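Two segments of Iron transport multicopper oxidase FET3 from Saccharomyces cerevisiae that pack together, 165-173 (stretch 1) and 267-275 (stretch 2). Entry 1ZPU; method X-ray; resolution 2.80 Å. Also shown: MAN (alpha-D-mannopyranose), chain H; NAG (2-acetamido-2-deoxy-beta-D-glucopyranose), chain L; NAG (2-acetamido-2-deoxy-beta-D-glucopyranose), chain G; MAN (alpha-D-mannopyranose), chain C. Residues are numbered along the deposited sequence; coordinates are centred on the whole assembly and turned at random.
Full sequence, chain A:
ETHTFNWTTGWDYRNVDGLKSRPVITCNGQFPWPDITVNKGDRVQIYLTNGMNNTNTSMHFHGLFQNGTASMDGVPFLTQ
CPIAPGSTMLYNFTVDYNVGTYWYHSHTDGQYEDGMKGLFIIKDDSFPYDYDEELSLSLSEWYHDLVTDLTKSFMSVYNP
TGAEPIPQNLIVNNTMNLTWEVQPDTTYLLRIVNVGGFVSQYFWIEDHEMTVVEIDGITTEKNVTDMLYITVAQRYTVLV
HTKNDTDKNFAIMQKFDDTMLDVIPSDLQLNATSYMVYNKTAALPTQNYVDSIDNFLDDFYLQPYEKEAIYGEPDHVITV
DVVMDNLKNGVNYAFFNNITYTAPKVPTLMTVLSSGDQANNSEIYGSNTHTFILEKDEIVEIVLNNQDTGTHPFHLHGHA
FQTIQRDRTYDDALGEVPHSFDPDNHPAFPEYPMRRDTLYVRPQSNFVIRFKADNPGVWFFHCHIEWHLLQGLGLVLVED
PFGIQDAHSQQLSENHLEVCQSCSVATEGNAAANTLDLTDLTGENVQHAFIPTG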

ATOM      1  N   PRO A 165       0.479 -16.086  -8.144  1.00 69.17           N
ATOM      2  CA  PRO A 165       0.993 -17.217  -7.360  1.00 68.99           C
ATOM      3  C   PRO A 165       0.360 -17.323  -5.980  1.00 68.93           C
ATOM      4  O   PRO A 165       0.166 -16.331  -5.308  1.00 68.87           O
ATOM      5  N   ILE A 166       0.067 -18.547  -5.572  1.00 69.24           N
ATOM      6  CA  ILE A 166      -0.652 -18.817  -4.340  1.00 69.27           C
ATOM      7  C   ILE A 166       0.301 -18.979  -3.161  1.00 69.13           C
ATOM      8  O   ILE A 166       1.246 -19.765  -3.244  1.00 68.87           O
ATOM      9  N   PRO A 167       0.058 -18.222  -2.067  1.00 69.07           N
ATOM     10  CA  PRO A 167       0.909 -18.224  -0.868  1.00 69.03           C
ATOM     11  C   PRO A 167       0.747 -19.512  -0.067  1.00 69.01           C
ATOM     12  O   PRO A 167      -0.183 -20.267  -0.318  1.00 69.30           O
ATOM     13  N   GLN A 168       1.638 -19.766   0.887  1.00 68.78           N
ATOM     14  CA  GLN A 168       1.627 -21.037   1.583  1.00 68.46           C
ATOM     15  C   GLN A 168       0.968 -20.981   2.939  1.00 68.80           C
ATOM     16  O   GLN A 168       0.495 -22.002   3.425  1.00 68.83           O
ATOM     17  N   ASN A 169       0.927 -19.791   3.539  1.00 68.80           N
ATOM     18  CA  ASN A 169       0.349 -19.592   4.862  1.00 68.78           C
ATOM     19  C   ASN A 169       0.082 -18.139   5.183  1.00 68.97           C
ATOM     20  O   ASN A 169       0.704 -17.243   4.615  1.00 69.04           O
ATOM     21  N   LEU A 170      -0.832 -17.919   6.126  1.00 69.08           N
ATOM     22  CA  LEU A 170      -0.983 -16.618   6.772  1.00 69.13           C
ATOM     23  C   LEU A 170      -0.041 -16.506   7.970  1.00 68.90           C
ATOM     24  O   LEU A 170       0.139 -17.466   8.722  1.00 69.30           O
ATOM     25  N   ILE A 171       0.548 -15.332   8.154  1.00 68.48           N
ATOM     26  CA  ILE A 171       1.403 -15.070   9.299  1.00 68.08           C
ATOM     27  C   ILE A 171       0.995 -13.801  10.064  1.00 68.35           C
ATOM     28  O   ILE A 171       0.310 -12.935   9.517  1.00 68.50           O
ATOM     29  N   VAL A 172       1.362 -13.747  11.346  1.00 68.35           N
ATOM     30  CA  VAL A 172       1.222 -12.557  12.201  1.00 68.45           C
ATOM     31  C   VAL A 172       2.551 -12.287  12.865  1.00 68.82           C
ATOM     32  O   VAL A 172       3.192 -13.223  13.362  1.00 68.80           O
ATOM     33  N   ASN A 173       2.960 -11.013  12.904  1.00 69.08           N
ATOM     34  CA  ASN A 173       4.261 -10.626  13.487  1.00 68.75           C
ATOM     35  C   ASN A 173       5.363 -11.570  13.079  1.00 68.70           C
ATOM     36  O   ASN A 173       6.197 -11.917  13.879  1.00 69.09           O
ATOM     37  N   ASP A 267      -4.379 -28.470   0.642  1.00 69.44           N
ATOM     38  CA  ASP A 267      -3.689 -28.545   1.931  1.00 69.49           C
ATOM     39  C   ASP A 267      -3.463 -27.178   2.566  1.00 69.53           C
ATOM     40  O   ASP A 267      -3.020 -27.094   3.721  1.00 69.67           O
ATOM     41  N   LEU A 268      -3.776 -26.114   1.823  1.00 69.36           N
ATOM     42  CA  LEU A 268      -3.595 -24.745   2.322  1.00 69.18           C
ATOM     43  C   LEU A 268      -4.509 -24.437   3.497  1.00 69.31           C
ATOM     44  O   LEU A 268      -5.734 -24.460   3.366  1.00 69.17           O
ATOM     45  N   GLN A 269      -3.893 -24.139   4.639  1.00 69.49           N
ATOM     46  CA  GLN A 269      -4.632 -23.683   5.811  1.00 69.75           C
ATOM     47  C   GLN A 269      -5.226 -22.316   5.524  1.00 69.48           C
ATOM     48  O   GLN A 269      -4.523 -21.311   5.544  1.00 69.55           O
ATOM     49  N   LEU A 270      -6.516 -22.287   5.218  1.00 69.35           N
ATOM     50  CA  LEU A 270      -7.172 -21.041   4.858  1.00 69.11           C
ATOM     51  C   LEU A 270      -7.355 -20.142   6.067  1.00 69.33           C
ATOM     52  O   LEU A 270      -7.326 -18.897   5.950  1.00 69.58           O
ATOM     53  N   ASN A 271      -7.547 -20.753   7.231  1.00 69.24           N
ATOM     54  CA  ASN A 271      -7.690 -19.948   8.436  1.00 69.39           C
ATOM     55  C   ASN A 271      -6.717 -20.309   9.540  1.00 68.97           C
ATOM     56  O   ASN A 271      -6.485 -21.459   9.797  1.00 69.37           O
ATOM     57  N   ALA A 272      -6.121 -19.300  10.156  1.00 68.96           N
ATOM     58  CA  ALA A 272      -5.035 -19.483  11.109  1.00 68.88           C
ATOM     59  C   ALA A 272      -5.415 -18.974  12.500  1.00 69.01           C
ATOM     60  O   ALA A 272      -6.043 -17.922  12.635  1.00 69.25           O
ATOM     61  N   THR A 273      -5.038 -19.733  13.529  1.00 68.93           N
ATOM     62  CA  THR A 273      -5.386 -19.406  14.913  1.00 68.66           C
ATOM     63  C   THR A 273      -4.168 -18.942  15.704  1.00 68.76           C
ATOM     64  O   THR A 273      -3.129 -19.606  15.716  1.00 68.64           O
ATOM     65  N   SER A 274      -4.318 -17.805  16.373  1.00 68.76           N
ATOM     66  CA  SER A 274      -3.366 -17.345  17.376  1.00 69.01           C
ATOM     67  C   SER A 274      -4.057 -17.229  18.736  1.00 69.09           C
ATOM     68  O   SER A 274      -5.253 -17.498  18.854  1.00 69.11           O
ATOM     69  N   TYR A 275      -3.312 -16.840  19.766  1.00 68.92           N
ATOM     70  CA  TYR A 275      -3.815 -16.982  21.121  1.00 68.88           C
ATOM     71  C   TYR A 275      -3.827 -15.712  21.942  1.00 68.82           C
ATOM     72  O   TYR A 275      -2.789 -15.139  22.243  1.00 68.76           O
TER

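This is a small side-chain packing contact, partly leucine methyls against backbone carbonyls, between two segments running in nearly the same direction, with no direct hydrogen bond between them and a mannose bridging Q168 and N169 to Q269. The two directions differ by 8°, and 322 Å² is buried in total.

L268 is the residue most covered by the other stretch. Its CA-to-CB bond points sideways, but the t, p rotamer (chi1 173°, chi2 56°) brings its end nearer to stretch 1. CD1 of L268 lies 3.2 Å from O of Q168 and 3.9 Å from O of P167. CD2 of L268 meets CG2 of I166 at 4.2 Å. I166 points toward stretch 2, with chi1 m and chi2 at 141°, between wells.

L170 also points toward the partner, in the m, t rotamer. CB of L170 is 4.4 Å from CB of A272, and CD1 of L170 is 3.9 Å from O of L270. Farther along, V172 and S274 point toward each other's stretches. CG2 of V172 is 3.6 Å from OG of S274, whose chi1 is m; this hydroxyl is hydrogen-bonded elsewhere in the structure. I171 and T273 point away, as expected from the alternation of a strand.

Q168 points away. NE2 of Q168 donates a 2.7 Å hydrogen bond to O of I166.

The mannose of chain H supplies the polar link. N of Q269 donates to O3 of the mannose at 2.9 Å, and ND2 of N169 donates to O2 of the mannose at 3.1 Å. O4 of the mannose donates to O of Q168 at a very short 2.5 Å. OD1 of N169 also packs against CB of Q269 at 4.0 Å.

Other sugars attach outside the packed surface. ND2 of N271 is bonded to C1 of the chain L NAG (1.5 Å), and ND2 of N173 to C1 of the chain G NAG (1.4 Å). O2 of the chain C mannose donates to OD1 of D267 at 2.6 Å.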

ATOM      1  CB  PRO A 165       2.486 -16.915  -7.223  1.00 68.78           C
ATOM      2  CG  PRO A 165       2.638 -15.518  -7.572  1.00 69.27           C
ATOM      3  CD  PRO A 165       1.548 -15.143  -8.503  1.00 69.04           C
ATOM      4  CB  ILE A 166      -1.545 -20.049  -4.543  1.00 69.36           C
ATOM      5  CG1 ILE A 166      -2.632 -19.691  -5.556  1.00 69.51           C
ATOM      6  CG2 ILE A 166      -2.178 -20.501  -3.239  1.00 69.43           C
ATOM      7  CD1 ILE A 166      -2.942 -20.787  -6.498  1.00 71.06           C
ATOM      8  CB  PRO A 167       0.391 -17.034  -0.066  1.00 69.03           C
ATOM      9  CG  PRO A 167      -0.946 -16.756  -0.560  1.00 68.94           C
ATOM     10  CD  PRO A 167      -1.096 -17.320  -1.934  1.00 68.95           C
ATOM     11  CB  GLN A 168       3.034 -21.610   1.679  1.00 68.32           C
ATOM     12  CG  GLN A 168       3.467 -22.385   0.422  1.00 67.69           C
ATOM     13  CD  GLN A 168       3.472 -21.514  -0.831  1.00 66.80           C
ATOM     14  OE1 GLN A 168       4.402 -20.746  -1.065  1.00 66.35           O
ATOM     15  NE2 GLN A 168       2.418 -21.620  -1.626  1.00 66.22           N
ATOM     16  CB  ASN A 169       1.289 -20.134   5.947  1.00 68.49           C
ATOM     17  CG  ASN A 169       0.955 -21.551   6.352  1.00 69.27           C
ATOM     18  OD1 ASN A 169      -0.204 -21.881   6.690  1.00 69.92           O
ATOM     19  ND2 ASN A 169       1.964 -22.410   6.318  1.00 69.33           N
ATOM     20  CB  LEU A 170      -2.437 -16.408   7.234  1.00 69.45           C
ATOM     21  CG  LEU A 170      -3.481 -16.253   6.120  1.00 70.39           C
ATOM     22  CD1 LEU A 170      -4.861 -15.965   6.669  1.00 70.24           C
ATOM     23  CD2 LEU A 170      -3.061 -15.151   5.162  1.00 71.42           C
ATOM     24  CB  ILE A 171       2.878 -15.039   8.880  1.00 67.88           C
ATOM     25  CG1 ILE A 171       3.096 -14.024   7.749  1.00 67.52           C
ATOM     26  CG2 ILE A 171       3.316 -16.419   8.447  1.00 66.43           C
ATOM     27  CD1 ILE A 171       4.519 -13.681   7.536  1.00 66.47           C
ATOM     28  CB  VAL A 172       0.178 -12.699  13.373  1.00 68.60           C
ATOM     29  CG1 VAL A 172      -0.996 -11.832  13.143  1.00 68.57           C
ATOM     30  CG2 VAL A 172      -0.245 -14.142  13.645  1.00 67.55           C
ATOM     31  CB  ASN A 173       4.202 -10.576  15.009  1.00 67.93           C
ATOM     32  CG  ASN A 173       3.705  -9.265  15.518  1.00 67.49           C
ATOM     33  OD1 ASN A 173       3.045  -8.506  14.788  1.00 67.17           O
ATOM     34  ND2 ASN A 173       4.013  -8.983  16.790  1.00 67.18           N
ATOM     35  CB  ASP A 267      -2.359 -29.283   1.819  1.00 69.40           C
ATOM     36  CG  ASP A 267      -1.329 -28.513   1.020  1.00 70.52           C
ATOM     37  OD1 ASP A 267      -0.146 -28.548   1.423  1.00 72.18           O
ATOM     38  OD2 ASP A 267      -1.687 -27.878  -0.007  1.00 71.48           O
ATOM     39  CB  LEU A 268      -3.825 -23.698   1.224  1.00 69.24           C
ATOM     40  CG  LEU A 268      -3.839 -22.226   1.650  1.00 68.70           C
ATOM     41  CD1 LEU A 268      -2.555 -21.841   2.361  1.00 67.73           C
ATOM     42  CD2 LEU A 268      -4.068 -21.326   0.455  1.00 68.75           C
ATOM     43  CB  GLN A 269      -3.733 -23.647   7.050  1.00 69.88           C
ATOM     44  CG  GLN A 269      -3.350 -25.033   7.559  1.00 72.07           C
ATOM     45  CD  GLN A 269      -4.571 -25.877   7.961  1.00 75.35           C
ATOM     46  OE1 GLN A 269      -5.377 -25.468   8.811  1.00 77.59           O
ATOM     47  NE2 GLN A 269      -4.712 -27.052   7.348  1.00 75.15           N
ATOM     48  CB  LEU A 270      -8.516 -21.304   4.197  1.00 69.05           C
ATOM     49  CG  LEU A 270      -8.539 -21.867   2.782  1.00 68.22           C
ATOM     50  CD1 LEU A 270      -9.986 -21.947   2.302  1.00 66.53           C
ATOM     51  CD2 LEU A 270      -7.660 -21.046   1.830  1.00 67.08           C
ATOM     52  CB  ASN A 271      -9.163 -19.798   8.894  1.00 69.21           C
ATOM     53  CG  ASN A 271      -9.975 -21.048   8.724  1.00 69.64           C
ATOM     54  OD1 ASN A 271      -9.665 -22.057   9.326  1.00 73.57           O
ATOM     55  ND2 ASN A 271     -11.043 -20.983   7.923  1.00 69.93           N
ATOM     56  CB  ALA A 272      -3.813 -18.783  10.625  1.00 68.51           C
ATOM     57  CB  THR A 273      -5.992 -20.622  15.691  1.00 68.52           C
ATOM     58  OG1 THR A 273      -7.071 -21.222  14.963  1.00 68.28           O
ATOM     59  CG2 THR A 273      -6.463 -20.209  17.063  1.00 67.26           C
ATOM     60  CB  SER A 274      -2.747 -16.016  16.980  1.00 69.17           C
ATOM     61  OG  SER A 274      -1.586 -16.228  16.200  1.00 70.03           O
ATOM     62  CB  TYR A 275      -3.022 -18.045  21.881  1.00 68.96           C
ATOM     63  CG  TYR A 275      -2.647 -19.216  21.030  1.00 69.37           C
ATOM     64  CD1 TYR A 275      -1.309 -19.487  20.749  1.00 68.62           C
ATOM     65  CD2 TYR A 275      -3.628 -20.045  20.480  1.00 68.84           C
ATOM     66  CE1 TYR A 275      -0.952 -20.550  19.960  1.00 68.13           C
ATOM     67  CE2 TYR A 275      -3.280 -21.114  19.686  1.00 69.05           C
ATOM     68  CZ  TYR A 275      -1.933 -21.357  19.427  1.00 69.31           C
ATOM     69  OH  TYR A 275      -1.567 -22.424  18.638  1.00 70.50           O
TER
HETATM   70  C1  MAN H   5       1.137 -27.286   5.621  1.00 72.21           C
HETATM   71  C2  MAN H   5       0.170 -26.171   6.001  1.00 70.68           C
HETATM   72  C3  MAN H   5      -0.303 -25.404   4.774  1.00 71.97           C
HETATM   73  C4  MAN H   5       0.889 -24.997   3.920  1.00 72.60           C
HETATM   74  C5  MAN H   5       1.720 -26.208   3.556  1.00 72.41           C
HETATM   75  C6  MAN H   5       2.942 -25.768   2.773  1.00 72.66           C
HETATM   76  O2  MAN H   5       0.831 -25.264   6.839  1.00 67.50           O
HETATM   77  O3  MAN H   5      -0.996 -24.240   5.166  1.00 72.45           O
HETATM   78  O4  MAN H   5       0.448 -24.368   2.749  1.00 73.79           O
HETATM   79  O5  MAN H   5       2.153 -26.824   4.749  1.00 72.85           O
HETATM   80  O6  MAN H   5       3.757 -26.902   2.588  1.00 75.35           O
HETATM   81  C1  NAG L   1     -12.205 -21.762   8.375  1.00 67.22           C
HETATM   82  C2  NAG L   1     -12.663 -23.206   8.535  1.00 66.60           C
HETATM   83  C3  NAG L   1     -14.105 -23.456   8.072  1.00 67.08           C
HETATM   84  C4  NAG L   1     -15.077 -22.546   8.786  1.00 66.85           C
HETATM   85  C5  NAG L   1     -14.581 -21.130   8.491  1.00 67.13           C
HETATM   86  C6  NAG L   1     -15.461 -20.090   9.178  1.00 66.21           C
HETATM   87  C7  NAG L   1     -11.293 -25.216   8.368  1.00 69.37           C
HETATM   88  C8  NAG L   1     -11.162 -25.317   9.862  1.00 70.24           C
HETATM   89  N2  NAG L   1     -11.765 -24.081   7.830  1.00 67.71           N
HETATM   90  O3  NAG L   1     -14.515 -24.771   8.369  1.00 67.33           O
HETATM   91  O4  NAG L   1     -16.369 -22.826   8.279  1.00 69.15           O
HETATM   92  O5  NAG L   1     -13.223 -20.934   8.922  1.00 67.83           O
HETATM   93  O6  NAG L   1     -15.267 -20.175  10.571  1.00 64.84           O
HETATM   94  O7  NAG L   1     -10.964 -26.189   7.690  1.00 68.60           O
HETATM   95  C1  NAG G   1       3.712  -7.652  17.278  1.00 65.65           C
HETATM   96  C2  NAG G   1       3.616  -7.758  18.803  1.00 63.91           C
HETATM   97  C3  NAG G   1       3.463  -6.377  19.431  1.00 64.45           C
HETATM   98  C4  NAG G   1       4.497  -5.367  18.920  1.00 65.85           C
HETATM   99  C5  NAG G   1       4.541  -5.416  17.407  1.00 65.41           C
HETATM  100  C6  NAG G   1       5.742  -4.608  16.966  1.00 66.89           C
HETATM  101  C7  NAG G   1       2.630  -9.624  20.044  1.00 65.72           C
HETATM  102  C8  NAG G   1       1.377 -10.264  20.600  1.00 64.81           C
HETATM  103  N2  NAG G   1       2.509  -8.611  19.186  1.00 63.94           N
HETATM  104  O3  NAG G   1       3.616  -6.509  20.817  1.00 64.22           O
HETATM  105  O4  NAG G   1       4.128  -4.031  19.219  1.00 68.46           O
HETATM  106  O5  NAG G   1       4.736  -6.734  16.966  1.00 65.20           O
HETATM  107  O6  NAG G   1       5.796  -4.512  15.564  1.00 68.98           O
HETATM  108  O7  NAG G   1       3.727 -10.050  20.396  1.00 68.11           O
HETATM  109  C1  MAN C   4       2.658 -31.383   4.336  1.00 78.46           C
HETATM  110  C2  MAN C   4       1.997 -30.034   4.092  1.00 77.25           C
HETATM  111  C3  MAN C   4       1.211 -29.584   5.320  1.00 76.74           C
HETATM  112  C4  MAN C   4       0.268 -30.679   5.793  1.00 77.53           C
HETATM  113  C5  MAN C   4       1.000 -32.009   5.970  1.00 77.52           C
HETATM  114  C6  MAN C   4       0.052 -33.139   6.352  1.00 77.21           C
HETATM  115  O2  MAN C   4       1.112 -30.176   3.019  1.00 78.10           O
HETATM  116  O3  MAN C   4       0.453 -28.420   5.069  1.00 74.93           O
HETATM  117  O4  MAN C   4      -0.246 -30.259   7.033  1.00 79.97           O
HETATM  118  O5  MAN C   4       1.704 -32.343   4.788  1.00 77.77           O
HETATM  119  O6  MAN C   4      -1.202 -32.984   5.724  1.00 78.10           O